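Local atomic coordinates of AlyGC (Glaciecola chathamensis, PDB entry 5GKD), a protein that cleaves alginate as a lyase of polysaccharide lyase family 6, an enzyme class that works by beta-elimination. Residues N218-G221 with K222-I225; H393-G396 with L397-E401; V5-P8 with E9-D12; L531-T534 with T535-P538; N255-D258 with H259-G262. All blocks are in the same frame, centred on the assembly; numbering follows the deposited sequence.

Contact 1: residues N218-G221 with K222-I225; sequences NKSG and KNSI. With PO4 (phosphate ion), chain H.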
loop_
_atom_site.group_PDB
_atom_site.type_symbol
_atom_site.label_atom_id
_atom_site.label_comp_id
_atom_site.label_asym_id
_atom_site.label_seq_id
_atom_site.Cartn_x
_atom_site.Cartn_y
_atom_site.Cartn_z
ATOM N N ASN A 218 28.307 9.944 -14.203
ATOM C CA ASN A 218 28.706 11.155 -14.905
ATOM C C ASN A 218 27.822 11.344 -16.133
ATOM O O ASN A 218 27.703 10.437 -16.958
ATOM C CB ASN A 218 30.177 11.109 -15.308
ATOM C CG ASN A 218 30.682 12.456 -15.744
ATOM O OD1 ASN A 218 30.928 13.332 -14.914
ATOM N ND2 ASN A 218 30.808 12.649 -17.051
ATOM N N LYS A 219 27.194 12.513 -16.242
ATOM C CA LYS A 219 26.197 12.793 -17.279
ATOM C C LYS A 219 26.381 14.204 -17.820
ATOM O O LYS A 219 25.433 14.979 -17.938
ATOM C CB LYS A 219 24.771 12.622 -16.754
ATOM C CG LYS A 219 24.313 11.172 -16.534
ATOM C CD LYS A 219 22.830 11.133 -16.130
ATOM C CE LYS A 219 22.286 9.715 -16.020
ATOM N NZ LYS A 219 20.931 9.671 -15.404
ATOM N N SER A 220 27.619 14.568 -18.111
ATOM C CA SER A 220 27.932 15.878 -18.668
ATOM C C SER A 220 29.373 15.826 -19.156
ATOM O O SER A 220 30.055 14.801 -19.025
ATOM C CB SER A 220 27.722 16.988 -17.647
ATOM O OG SER A 220 28.330 16.659 -16.416
ATOM N N GLY A 221 29.844 16.953 -19.684
ATOM C CA GLY A 221 31.123 17.008 -20.364
ATOM C C GLY A 221 32.254 17.573 -19.528
ATOM O O GLY A 221 32.057 18.451 -18.696
ATOM N N LYS A 222 33.453 17.043 -19.775
ATOM C CA LYS A 222 34.718 17.648 -19.343
ATOM C C LYS A 222 34.809 17.792 -17.825
ATOM O O LYS A 222 35.304 18.790 -17.297
ATOM C CB LYS A 222 34.943 18.989 -20.043
ATOM C CG LYS A 222 34.710 18.905 -21.550
ATOM C CD LYS A 222 35.858 19.490 -22.345
ATOM C CE LYS A 222 35.378 20.242 -23.588
ATOM N NZ LYS A 222 34.403 19.508 -24.423
ATOM N N ASN A 223 34.353 16.780 -17.118
ATOM C CA ASN A 223 34.516 16.744 -15.681
ATOM C C ASN A 223 35.789 15.989 -15.348
ATOM O O ASN A 223 36.331 15.264 -16.173
ATOM C CB ASN A 223 33.300 16.090 -15.028
ATOM C CG ASN A 223 32.020 16.838 -15.335
ATOM O OD1 ASN A 223 31.990 18.068 -15.281
ATOM N ND2 ASN A 223 30.964 16.104 -15.692
ATOM N N SER A 224 36.264 16.170 -14.125
ATOM C CA SER A 224 37.474 15.506 -13.646
ATOM C C SER A 224 37.154 14.763 -12.352
ATOM O O SER A 224 36.830 15.382 -11.332
ATOM C CB SER A 224 38.605 16.528 -13.461
ATOM O OG SER A 224 39.638 16.001 -12.661
ATOM N N ILE A 225 37.205 13.438 -12.406
ATOM C CA ILE A 225 36.863 12.583 -11.270
ATOM C C ILE A 225 38.133 11.850 -10.872
ATOM O O ILE A 225 38.576 10.937 -11.582
ATOM C CB ILE A 225 35.729 11.607 -11.611
ATOM C CG1 ILE A 225 34.517 12.387 -12.125
ATOM C CG2 ILE A 225 35.352 10.795 -10.392
ATOM C CD1 ILE A 225 33.553 11.550 -12.950
HETATM P P PO4 H . 20.800 5.988 -15.654
HETATM O O1 PO4 H . 22.191 6.523 -15.443
HETATM O O2 PO4 H . 20.231 5.743 -14.313
HETATM O O3 PO4 H . 20.863 4.685 -16.495
HETATM O O4 PO4 H . 19.995 7.122 -16.244
#
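Asn218, Ser220 and Asn223 hold a tight turn of the right-handed parallel beta-helix. The turn joins strand 214-219 to strand 224-231, and the chain nearly reverses across it. Asn223 points its amide into the bend. Its CG lies anti to its own carbonyl carbon (chi1 -60°), which carries ND2 back to the residues before the turn. Asn223 ND2 gives one N-H to Ser220 OG at 2.8 Å, exactly in the plane of the Asn223 amide. Asn223 ND2 gives the other to Asn218 OD1 at 2.9 Å, tilted a little from that plane. The two amides are turned steeply against each other, their planes 79° apart. Asn218 ND2 makes a weak bond to Ser220 O at 3.0 Å. Ser220 OG also bonds Ile187 O. Asn223 OD1 takes Thr199 N, so the amide is gripped at both ends. Asn223 N bonds Asn245 OD1, later in the chain, while Thr199 lies earlier. With an alanine in place of Asn223, Asn218 OD1 and Ser220 OG would probably lose their shared donor and Thr199 N its acceptor. Lys219 is extended beyond CG and faces away from the bend. Lys219 NZ bonds O4 of a phosphate, probably from the crystallisation liquor, at 2.8 Å; Arg240 NE holds the same ion. Arg240 also lines the carbonate pocket, and the Asn218 side chain is about 11 Å from the bound calcium ion. The methyl Ile225 CD1 rests 3.7 Å from Asn218 OD1.

Contact 2: residues H393-G396 with L397-E401; sequences HDNG and LLYPE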
loop_
_atom_site.group_PDB
_atom_site.type_symbol
_atom_site.label_atom_id
_atom_site.label_comp_id
_atom_site.label_asym_id
_atom_site.label_seq_id
_atom_site.Cartn_x
_atom_site.Cartn_y
_atom_site.Cartn_z
ATOM N N HIS A 393 52.913 -1.583 -1.117
ATOM C CA HIS A 393 53.676 -0.447 -0.635
ATOM C C HIS A 393 52.998 0.179 0.590
ATOM O O HIS A 393 51.897 -0.206 0.996
ATOM C CB HIS A 393 53.826 0.595 -1.738
ATOM C CG HIS A 393 54.839 0.241 -2.781
ATOM N ND1 HIS A 393 55.406 1.183 -3.607
ATOM C CD2 HIS A 393 55.383 -0.947 -3.135
ATOM C CE1 HIS A 393 56.261 0.594 -4.426
ATOM N NE2 HIS A 393 56.268 -0.699 -4.158
ATOM N N ASP A 394 53.668 1.185 1.171
ATOM C CA ASP A 394 53.126 1.885 2.336
ATOM C C ASP A 394 51.816 2.593 2.018
ATOM O O ASP A 394 50.985 2.775 2.906
ATOM C CB ASP A 394 54.133 2.910 2.872
ATOM C CG ASP A 394 55.315 2.266 3.591
ATOM O OD1 ASP A 394 55.188 1.112 4.063
ATOM O OD2 ASP A 394 56.377 2.925 3.685
ATOM N N ASN A 395 51.619 3.007 0.777
ATOM C CA ASN A 395 50.393 3.693 0.433
ATOM C C ASN A 395 49.198 2.753 0.359
ATOM O O ASN A 395 48.128 3.157 -0.090
ATOM C CB ASN A 395 50.573 4.441 -0.888
ATOM C CG ASN A 395 50.761 3.506 -2.077
ATOM O OD1 ASN A 395 50.781 2.292 -1.932
ATOM N ND2 ASN A 395 50.881 4.079 -3.258
ATOM N N GLY A 396 49.377 1.501 0.775
ATOM C CA GLY A 396 48.339 0.494 0.736
ATOM C C GLY A 396 48.103 -0.181 -0.601
ATOM O O GLY A 396 47.186 -1.002 -0.699
ATOM N N LEU A 397 48.887 0.122 -1.631
ATOM C CA LEU A 397 48.633 -0.413 -2.959
ATOM C C LEU A 397 49.688 -1.439 -3.368
ATOM O O LEU A 397 50.860 -1.340 -2.989
ATOM C CB LEU A 397 48.583 0.705 -3.994
ATOM C CG LEU A 397 47.633 1.874 -3.737
ATOM C CD1 LEU A 397 47.720 2.854 -4.885
ATOM C CD2 LEU A 397 46.211 1.386 -3.543
ATOM N N LEU A 398 49.254 -2.406 -4.180
ATOM C CA LEU A 398 50.128 -3.454 -4.692
ATOM C C LEU A 398 50.890 -2.990 -5.926
ATOM O O LEU A 398 50.318 -2.379 -6.832
ATOM C CB LEU A 398 49.310 -4.698 -5.043
ATOM C CG LEU A 398 48.703 -5.467 -3.877
ATOM C CD1 LEU A 398 47.708 -6.494 -4.393
ATOM C CD2 LEU A 398 49.806 -6.136 -3.078
ATOM N N TYR A 399 52.182 -3.309 -5.966
ATOM C CA TYR A 399 53.061 -3.029 -7.091
ATOM C C TYR A 399 53.913 -4.246 -7.422
ATOM O O TYR A 399 54.272 -5.019 -6.530
ATOM C CB TYR A 399 53.985 -1.841 -6.789
ATOM C CG TYR A 399 53.253 -0.536 -6.642
ATOM C CD1 TYR A 399 52.730 -0.143 -5.414
ATOM C CD2 TYR A 399 53.087 0.307 -7.725
ATOM C CE1 TYR A 399 52.060 1.060 -5.269
ATOM C CE2 TYR A 399 52.418 1.498 -7.598
ATOM C CZ TYR A 399 51.901 1.874 -6.372
ATOM O OH TYR A 399 51.237 3.071 -6.275
ATOM N N PRO A 400 54.253 -4.443 -8.694
ATOM C CA PRO A 400 55.262 -5.450 -9.041
ATOM C C PRO A 400 56.543 -5.233 -8.243
ATOM O O PRO A 400 56.977 -4.100 -8.034
ATOM C CB PRO A 400 55.503 -5.219 -10.538
ATOM C CG PRO A 400 54.310 -4.461 -11.028
ATOM C CD PRO A 400 53.859 -3.627 -9.858
ATOM N N GLU A 401 57.140 -6.335 -7.781
ATOM C CA GLU A 401 58.449 -6.257 -7.138
ATOM C C GLU A 401 59.483 -5.640 -8.067
ATOM O O GLU A 401 60.343 -4.873 -7.628
ATOM C CB GLU A 401 58.924 -7.640 -6.695
ATOM C CG GLU A 401 58.022 -8.307 -5.686
ATOM C CD GLU A 401 58.713 -9.317 -4.816
ATOM O OE1 GLU A 401 59.606 -10.046 -5.298
ATOM O OE2 GLU A 401 58.334 -9.418 -3.633
HETATM O O HOH W 1 57.336 -3.337 -5.298
#
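Asn395 ND2 has two acceptors: Tyr399 OH, 3.2 Å away, and Leu414 O beyond the turn. The hydroxyl lies in the plane of the Asn395 amide. Tyr399 OH is also bonded to Ser411 O, so both side chains are tied to the chain further on, at Ser411 and Leu414. Asn395 OD1 takes Leu397 N at 2.9 Å, with the donor standing 41° out of the carbonyl plane. CG of Asn395 sits between its backbone N and carbonyl carbon (chi1 67°), which brings OD1 to Leu397 N. The amide and the Tyr399 ring are nearly coplanar, and Asn395 OD1 meets the ring at its edge. Tyr399 also covers one face of the His393 ring. Tyr399 CD1 stands over the centre of the imidazole, 3.4 Å from His393 CG. The two rings are set obliquely, with planes 33° apart. Tyr399 CB also lies over the imidazole face in a CH-pi contact. A water oxygen sits in the plane of the imidazole, 3.1 Å from His393 NE2. Leu397 lies across the Asn395 amide, with Leu397 CB 3.4 Å from Asn395 OD1, and also packs on Val251, Phe253 and Tyr276 of the beta-helix. The backbone closes the turn twice. His393 N bonds Leu397 O at 2.8 Å, and Gly396 N bonds His393 O at 3.1 Å. Gly396 has a positive phi, which suits a glycine. These two bonds and the type I turn from His393 to Gly396 fit a beta-hairpin with a G1 bulge, which joins antiparallel strands 390-392 and 398-400.

Contact 3: residues V5-P8 with E9-D12; sequences VKTP and EAYD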
loop_
_atom_site.group_PDB
_atom_site.type_symbol
_atom_site.label_atom_id
_atom_site.label_comp_id
_atom_site.label_asym_id
_atom_site.label_seq_id
_atom_site.Cartn_x
_atom_site.Cartn_y
_atom_site.Cartn_z
ATOM N N VAL A 5 21.823 33.454 17.363
ATOM C CA VAL A 5 20.367 33.431 17.247
ATOM C C VAL A 5 19.828 32.127 17.825
ATOM O O VAL A 5 20.463 31.073 17.722
ATOM C CB VAL A 5 19.907 33.613 15.789
ATOM C CG1 VAL A 5 20.339 34.973 15.281
ATOM C CG2 VAL A 5 20.442 32.491 14.892
ATOM N N LYS A 6 18.655 32.199 18.447
ATOM C CA LYS A 6 18.090 31.049 19.135
ATOM C C LYS A 6 16.707 30.663 18.638
ATOM O O LYS A 6 16.131 29.710 19.171
ATOM C CB LYS A 6 18.036 31.311 20.651
ATOM C CG LYS A 6 19.402 31.533 21.300
ATOM C CD LYS A 6 19.311 31.885 22.772
ATOM C CE LYS A 6 20.700 32.136 23.368
ATOM N NZ LYS A 6 20.606 32.608 24.782
ATOM N N THR A 7 16.154 31.360 17.652
ATOM C CA THR A 7 14.860 31.040 17.069
ATOM C C THR A 7 14.894 31.320 15.574
ATOM O O THR A 7 15.733 32.089 15.104
ATOM C CB THR A 7 13.708 31.855 17.683
ATOM O OG1 THR A 7 13.927 33.247 17.434
ATOM C CG2 THR A 7 13.579 31.613 19.165
ATOM N N PRO A 8 13.994 30.714 14.804
ATOM C CA PRO A 8 13.926 31.074 13.380
ATOM C C PRO A 8 13.666 32.555 13.149
ATOM O O PRO A 8 14.213 33.130 12.207
ATOM C CB PRO A 8 12.786 30.193 12.852
ATOM C CG PRO A 8 12.821 29.016 13.719
ATOM C CD PRO A 8 13.190 29.521 15.102
ATOM N N GLU A 9 12.872 33.206 13.997
ATOM C CA GLU A 9 12.633 34.624 13.767
ATOM C C GLU A 9 13.864 35.451 14.116
ATOM O O GLU A 9 14.182 36.415 13.419
ATOM C CB GLU A 9 11.390 35.103 14.525
ATOM C CG GLU A 9 10.911 34.237 15.642
ATOM C CD GLU A 9 10.169 32.990 15.193
ATOM O OE1 GLU A 9 10.620 31.907 15.578
ATOM O OE2 GLU A 9 9.144 33.083 14.479
ATOM N N ALA A 10 14.603 35.067 15.155
ATOM C CA ALA A 10 15.867 35.743 15.398
ATOM C C ALA A 10 16.834 35.501 14.248
ATOM O O ALA A 10 17.596 36.395 13.877
ATOM C CB ALA A 10 16.479 35.292 16.727
ATOM N N TYR A 11 16.807 34.303 13.665
ATOM C CA TYR A 11 17.586 34.058 12.464
ATOM C C TYR A 11 17.196 35.020 11.351
ATOM O O TYR A 11 18.062 35.616 10.709
ATOM C CB TYR A 11 17.423 32.613 12.004
ATOM C CG TYR A 11 17.913 32.439 10.589
ATOM C CD1 TYR A 11 19.252 32.207 10.323
ATOM C CD2 TYR A 11 17.041 32.532 9.524
ATOM C CE1 TYR A 11 19.704 32.055 9.038
ATOM C CE2 TYR A 11 17.482 32.398 8.242
ATOM C CZ TYR A 11 18.811 32.150 8.001
ATOM O OH TYR A 11 19.216 32.016 6.704
ATOM N N ASP A 12 15.895 35.169 11.091
ATOM C CA ASP A 12 15.453 36.109 10.064
ATOM C C ASP A 12 16.031 37.493 10.301
ATOM O O ASP A 12 16.482 38.161 9.362
ATOM C CB ASP A 12 13.919 36.205 10.027
ATOM C CG ASP A 12 13.248 34.933 9.519
ATOM O OD1 ASP A 12 13.881 34.159 8.767
ATOM O OD2 ASP A 12 12.074 34.720 9.873
#
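Pro8, Glu9 and Ala10 form the first turn of helix 8-17. The Pro8 ring and the Glu9 side chain lie side by side and point the same way. Glu9 starts from a nearly eclipsed torsion (chi1 18°) and bends at the next bond. This folds its carboxylate back along the proline, with Glu9 OE1 3.5 Å from Pro8 CD. Pro8 O accepts Asp12 N at 2.9 Å, an ordinary helical bond. The same oxygen lies at the edge of the Tyr11 ring. Ala10 is held by Thr7, the N-cap of the helix. Thr7 OG1 takes Ala10 N at 3.0 Å in a nearly straight bond (161°), and it also touches the Ala10 methyl. Thr7 O accepts Tyr11 N at 2.9 Å. This short helix follows strand 2-5 at the start of the beta-helix, where proteins of this fold commonly carry a helical cap. Val5 packs against the turn. Val5 CB meets Ala10 CB at 3.9 Å, and Val5 CG2 reaches Tyr11 CB at 4.2 Å. Tyr11 touches Ile24 as well as Val36 and Phe38 of strand 35-41, and its OH bonds Leu37 O.

Contact 4: residues L531-T534 with T535-P538; sequences LIRT and TRLP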
loop_
_atom_site.group_PDB
_atom_site.type_symbol
_atom_site.label_atom_id
_atom_site.label_comp_id
_atom_site.label_asym_id
_atom_site.label_seq_id
_atom_site.Cartn_x
_atom_site.Cartn_y
_atom_site.Cartn_z
ATOM N N LEU A 531 0.864 -15.608 7.889
ATOM C CA LEU A 531 1.572 -15.946 9.121
ATOM C C LEU A 531 2.681 -14.943 9.410
ATOM O O LEU A 531 2.796 -14.434 10.529
ATOM C CB LEU A 531 2.134 -17.366 9.053
ATOM C CG LEU A 531 2.606 -17.896 10.408
ATOM C CD1 LEU A 531 1.449 -18.413 11.242
ATOM C CD2 LEU A 531 3.688 -18.968 10.232
ATOM N N ILE A 532 3.504 -14.639 8.417
ATOM C CA ILE A 532 4.570 -13.657 8.563
ATOM C C ILE A 532 4.472 -12.656 7.419
ATOM O O ILE A 532 4.151 -13.021 6.284
ATOM C CB ILE A 532 5.962 -14.320 8.596
ATOM C CG1 ILE A 532 6.028 -15.373 9.703
ATOM C CG2 ILE A 532 7.062 -13.266 8.773
ATOM C CD1 ILE A 532 7.331 -16.135 9.736
ATOM N N ARG A 533 4.731 -11.387 7.719
ATOM C CA ARG A 533 4.623 -10.345 6.707
ATOM C C ARG A 533 5.369 -9.119 7.194
ATOM O O ARG A 533 5.684 -8.996 8.379
ATOM C CB ARG A 533 3.154 -9.993 6.400
ATOM C CG ARG A 533 2.364 -9.369 7.562
ATOM C CD ARG A 533 0.968 -8.866 7.135
ATOM N NE ARG A 533 0.144 -8.537 8.295
ATOM C CZ ARG A 533 0.248 -7.410 8.999
ATOM N NH1 ARG A 533 1.129 -6.476 8.645
ATOM N NH2 ARG A 533 -0.532 -7.197 10.049
ATOM N N THR A 534 5.661 -8.219 6.258
ATOM C CA THR A 534 6.050 -6.878 6.639
ATOM C C THR A 534 4.819 -6.104 7.086
ATOM O O THR A 534 3.683 -6.503 6.836
ATOM C CB THR A 534 6.728 -6.129 5.480
ATOM O OG1 THR A 534 5.776 -5.865 4.446
ATOM C CG2 THR A 534 7.886 -6.926 4.915
ATOM N N THR A 535 5.054 -4.961 7.726
ATOM C CA THR A 535 3.997 -3.967 7.846
ATOM C C THR A 535 3.408 -3.659 6.474
ATOM O O THR A 535 4.069 -3.800 5.442
ATOM C CB THR A 535 4.521 -2.675 8.481
ATOM O OG1 THR A 535 3.476 -1.699 8.541
ATOM C CG2 THR A 535 5.674 -2.105 7.682
ATOM N N ARG A 536 2.149 -3.243 6.464
ATOM C CA ARG A 536 1.521 -2.800 5.236
ATOM C C ARG A 536 1.656 -1.296 5.027
ATOM O O ARG A 536 1.270 -0.785 3.969
ATOM C CB ARG A 536 0.059 -3.232 5.219
ATOM C CG ARG A 536 -0.106 -4.754 5.343
ATOM C CD ARG A 536 -1.542 -5.145 5.163
ATOM N NE ARG A 536 -1.776 -6.580 5.227
ATOM C CZ ARG A 536 -2.301 -7.197 6.281
ATOM N NH1 ARG A 536 -2.611 -6.508 7.362
ATOM N NH2 ARG A 536 -2.509 -8.503 6.253
ATOM N N LEU A 537 2.190 -0.592 5.997
ATOM C CA LEU A 537 2.612 0.774 5.760
ATOM C C LEU A 537 3.876 0.732 4.913
ATOM O O LEU A 537 4.758 -0.089 5.188
ATOM C CB LEU A 537 2.856 1.499 7.075
ATOM C CG LEU A 537 1.601 1.978 7.817
ATOM C CD1 LEU A 537 0.752 0.830 8.354
ATOM C CD2 LEU A 537 1.981 2.919 8.959
ATOM N N PRO A 538 3.975 1.528 3.843
ATOM C CA PRO A 538 5.205 1.541 3.043
ATOM C C PRO A 538 6.395 1.777 3.954
ATOM O O PRO A 538 6.383 2.677 4.800
ATOM C CB PRO A 538 4.997 2.709 2.068
ATOM C CG PRO A 538 3.548 2.974 2.056
ATOM C CD PRO A 538 3.037 2.579 3.426
#
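Arg533 and Arg536 lay their guanidinium groups flat on each other. The centres are 3.7 Å apart and the planes differ by 24°. The two side chains cross at about a right angle. Arg536 NH1 sits over the centre of the Arg533 guanidinium. Arg533 NE lies over the other group nearer its rim, 3.3 Å from Arg536 NH2. Arg533 leaves the strand with CG in the crowded position between N and C (chi1 65°), then runs extended to NE. Arg533 NH1 bonds Thr534 O at 3.1 Å and forms a salt bridge with Glu504, while NE bonds Thr501 OG1. Thr534 OG1 donates to Thr535 O at 2.9 Å and is also hydrogen-bonded to Gly567 N. Thr535 OG1 accepts Leu537 N at 3.1 Å, an ST turn. The stack lies where strand 530-534 of the second beta-helix gives way to a loop. A leucine in place of Arg533 would probably leave Glu504 without its charge partner and take away the flat surface under Arg536. Two like charges meet here, but they are probably offset by Glu504 and, through long, weak ion pairs to both arginines, by Glu121 of the second subunit.

Contact 5: residues N255-D258 with H259-G262; sequences NGVD and HTGG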
loop_
_atom_site.group_PDB
_atom_site.type_symbol
_atom_site.label_atom_id
_atom_site.label_comp_id
_atom_site.label_asym_id
_atom_site.label_seq_id
_atom_site.Cartn_x
_atom_site.Cartn_y
_atom_site.Cartn_z
ATOM N N ASN A 255 37.740 -5.878 -1.976
ATOM C CA ASN A 255 37.892 -6.895 -0.924
ATOM C C ASN A 255 37.123 -8.177 -1.222
ATOM O O ASN A 255 36.765 -8.906 -0.308
ATOM C CB ASN A 255 37.459 -6.366 0.449
ATOM C CG ASN A 255 38.464 -5.430 1.051
ATOM O OD1 ASN A 255 39.606 -5.371 0.615
ATOM N ND2 ASN A 255 38.049 -4.692 2.074
ATOM N N GLY A 256 36.849 -8.473 -2.489
ATOM C CA GLY A 256 36.097 -9.675 -2.801
ATOM C C GLY A 256 34.620 -9.653 -2.451
ATOM O O GLY A 256 33.959 -10.685 -2.570
ATOM N N VAL A 257 34.073 -8.513 -2.042
ATOM C CA VAL A 257 32.644 -8.427 -1.742
ATOM C C VAL A 257 31.827 -8.534 -3.027
ATOM O O VAL A 257 32.245 -8.074 -4.102
ATOM C CB VAL A 257 32.348 -7.119 -0.980
ATOM C CG1 VAL A 257 30.849 -6.870 -0.851
ATOM C CG2 VAL A 257 32.993 -7.165 0.398
ATOM N N ASP A 258 30.652 -9.157 -2.913
ATOM C CA ASP A 258 29.809 -9.471 -4.061
ATOM C C ASP A 258 29.407 -8.210 -4.810
ATOM O O ASP A 258 29.041 -7.204 -4.208
ATOM C CB ASP A 258 28.538 -10.222 -3.603
ATOM C CG ASP A 258 27.894 -11.048 -4.726
ATOM O OD1 ASP A 258 28.656 -11.531 -5.599
ATOM O OD2 ASP A 258 26.640 -11.239 -4.751
ATOM N N HIS A 259 29.469 -8.273 -6.134
ATOM C CA HIS A 259 28.974 -7.207 -6.998
ATOM C C HIS A 259 29.714 -5.871 -6.812
ATOM O O HIS A 259 29.131 -4.804 -6.997
ATOM C CB HIS A 259 27.465 -7.014 -6.803
ATOM C CG HIS A 259 26.635 -8.098 -7.413
ATOM N ND1 HIS A 259 26.643 -8.371 -8.763
ATOM C CD2 HIS A 259 25.767 -8.973 -6.860
ATOM C CE1 HIS A 259 25.818 -9.368 -9.016
ATOM N NE2 HIS A 259 25.271 -9.752 -7.878
ATOM N N THR A 260 30.999 -5.885 -6.472
ATOM C CA THR A 260 31.805 -4.665 -6.469
ATOM C C THR A 260 32.392 -4.380 -7.863
ATOM O O THR A 260 33.050 -5.244 -8.449
ATOM C CB THR A 260 32.939 -4.776 -5.442
ATOM O OG1 THR A 260 33.593 -6.043 -5.571
ATOM C CG2 THR A 260 32.429 -4.626 -4.036
ATOM N N GLY A 261 32.143 -3.181 -8.397
ATOM C CA GLY A 261 32.806 -2.690 -9.634
ATOM C C GLY A 261 33.859 -1.618 -9.299
ATOM O O GLY A 261 34.081 -1.363 -8.140
ATOM N N GLY A 262 34.523 -0.949 -10.227
ATOM C CA GLY A 262 34.314 -0.950 -11.630
ATOM C C GLY A 262 34.443 0.480 -12.149
ATOM O O GLY A 262 33.920 1.413 -11.546
HETATM O O HOH W 2 29.715 -10.132 -8.427
#
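Thr260 OG1 donates to Val257 O at 2.8 Å, the shortest bond of this turn. Thr260 OG1 sits between its backbone N and carbonyl carbon (chi1 47°), which turns it back toward that carbonyl. Thr260 N adds only a weak bond to Val257 O at 3.5 Å. Thr281 completes the grip: its OG1 bonds Val257 O, and its N bonds Thr260 OG1. A water oxygen accepts His259 N at 3.0 Å, and the water gives a weak bond to Asp258 OD1. It stands above one face of the His259 ring, toward the rim. The turn is a type II beta turn from Val257 to Thr260, in the loop between strands 246-253 and 263-265 of the first beta-helix. His259 fills its third position with positive phi, a place more often held by glycine. Asp258 and His259 point the same way, the carboxylate and ring planes 46° apart. Asp258 OD2 comes within 3.2 Å of His259 CD2. Both reach the second beta-helix: Asp258 OD2 bonds Tyr606 OH, His259 NE2 bonds His637 NE2, and the His259 ring stacks on Phe634. Thr260 CG2 packs against Val257 CB at 3.9 Å.

How the contacts relate
Along the chain the order is contacts 3, 1, 5, 2 and 4. The first four belong to the N-terminal beta-helix. Contact 3 lies at its start, about 40 Å between centres from contact 1 and about 53 Å from contact 2. Contacts 1 and 5 sit on connections of neighbouring coils: strand 224-231 leaves contact 1 and pairs with strand 246-253, which leads to contact 5. Their nearest atoms are about 10 Å apart. Contact 2 is a hairpin about 9 Å from contact 5 at nearest atoms. Contact 4 lies in the second beta-helix, about 32 Å from contact 5 between centres. Contact 5 probably helps join the two domains; contact 4 lies where subunits meet.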